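Local coordinates for protein IscA (Thermosynechococcus elongatus, PDB 1X0G) that binds a [2Fe-2S] cluster as an asymmetric homodimer within a tetramer, and probably serves as a scaffold for iron-sulfur cluster biosynthesis, at the interface of chains A and B. Residues are numbered along the deposited sequence; one frame, centred on the assembly and turned at random. Chains: chain A/B, IscA.

The interface of chains A and B. Residues chain A 51, 53, 68-69; chain B 68-69.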
loop_
_atom_site.group_PDB
_atom_site.type_symbol
_atom_site.label_atom_id
_atom_site.label_comp_id
_atom_site.label_asym_id
_atom_site.label_seq_id
_atom_site.Cartn_x
_atom_site.Cartn_y
_atom_site.Cartn_z
ATOM N N LYS A 51 -5.318 3.212 24.048
ATOM C CA LYS A 51 -3.977 2.680 23.915
ATOM C C LYS A 51 -3.115 3.542 24.818
ATOM O O LYS A 51 -3.404 4.728 25.027
ATOM C CB LYS A 51 -3.521 2.816 22.485
ATOM C CG LYS A 51 -2.604 1.708 22.014
ATOM C CD LYS A 51 -1.679 2.139 20.775
ATOM C CE LYS A 51 -2.266 1.880 19.339
ATOM N NZ LYS A 51 -1.792 2.905 18.332
ATOM N N THR A 53 -0.411 5.025 24.495
ATOM C CA THR A 53 0.275 6.112 23.788
ATOM C C THR A 53 -0.659 6.996 22.936
ATOM O O THR A 53 -0.164 7.759 22.134
ATOM C CB THR A 53 1.268 5.534 22.765
ATOM O OG1 THR A 53 0.616 4.465 22.082
ATOM C CG2 THR A 53 2.507 4.995 23.388
ATOM N N ALA A 68 -1.417 7.908 18.094
ATOM C CA ALA A 68 -0.201 8.671 18.042
ATOM C C ALA A 68 0.407 8.643 16.620
ATOM O O ALA A 68 0.887 9.651 16.121
ATOM C CB ALA A 68 0.742 8.145 19.078
ATOM N N GLU A 69 0.333 7.510 15.955
ATOM C CA GLU A 69 0.921 7.438 14.650
ATOM C C GLU A 69 0.194 8.414 13.694
ATOM O O GLU A 69 0.774 8.866 12.690
ATOM C CB GLU A 69 0.828 6.009 14.139
ATOM C CG GLU A 69 -0.646 5.550 13.828
ATOM C CD GLU A 69 -1.293 4.688 14.945
ATOM O OE1 GLU A 69 -2.101 3.803 14.538
ATOM O OE2 GLU A 69 -0.991 4.882 16.183
ATOM N N ALA B 68 7.111 3.472 20.563
ATOM C CA ALA B 68 5.900 2.984 21.300
ATOM C C ALA B 68 4.533 2.833 20.472
ATOM O O ALA B 68 3.890 1.792 20.509
ATOM C CB ALA B 68 5.694 3.800 22.534
ATOM N N GLU B 69 4.125 3.863 19.742
ATOM C CA GLU B 69 2.872 3.927 18.978
ATOM C C GLU B 69 2.853 3.039 17.764
ATOM O O GLU B 69 1.783 2.672 17.236
ATOM C CB GLU B 69 2.694 5.345 18.382
ATOM C CG GLU B 69 3.317 6.492 19.221
ATOM C CD GLU B 69 4.705 6.815 18.765
ATOM O OE1 GLU B 69 4.803 7.200 17.586
ATOM O OE2 GLU B 69 5.674 6.642 19.567
#
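A:Lys51 and A:Glu69 join in a salt bridge on the chain A side, NZ of the ammonium lying 3.0 Å from carboxylate oxygen OE2, and the pair faces the backbone carbonyl of B:Glu69. That carbonyl oxygen O stands 3.7 Å from A:Lys51 NZ, too far for a hydrogen bond, so the lysine may contribute a weak electrostatic attraction at most. A:Glu69 OE2 is equally remote from the same oxygen, and two electron-rich oxygens would not attract. With its chain bent at chi2 (-100°), A:Glu69 brings OE2 to the ammonium, while the lysine bends near its tip. No polar pair across the patch comes close enough to bond, and its 200 Å² of hidden surface therefore rests on van der Waals contact.

B:Glu69 contributes 83 Å² of that surface: its stem meets A:Ala68, while its backbone lies beside A:Thr53, A:Lys51 and A:Glu69. Its CB approaches the methyl CB of A:Ala68 at 3.5 Å. CG, roughly anti to the carbonyl carbon but swung towards the backbone N (chi1 -31°), comes implausibly near that methyl, and its placement is doubtful. The like-charged carboxylates stay apart, with 6.4 Å between A:Glu69 OE2 and B:Glu69 OE1, which should limit repulsion.

This is one patch between two copies in an assembly of four, not related by an exact two-fold: 68-70 is a 3-10 helix in chain A, whereas B:Ala68 and B:Glu69 are loop. A:Thr53 places OG1 between its backbone N and carbonyl carbon (chi1 44°), 3.9 Å from B:Glu69 CA. Its methyl CG2 points towards the flank of the B:Ala68 methyl, 3.5 Å from CB.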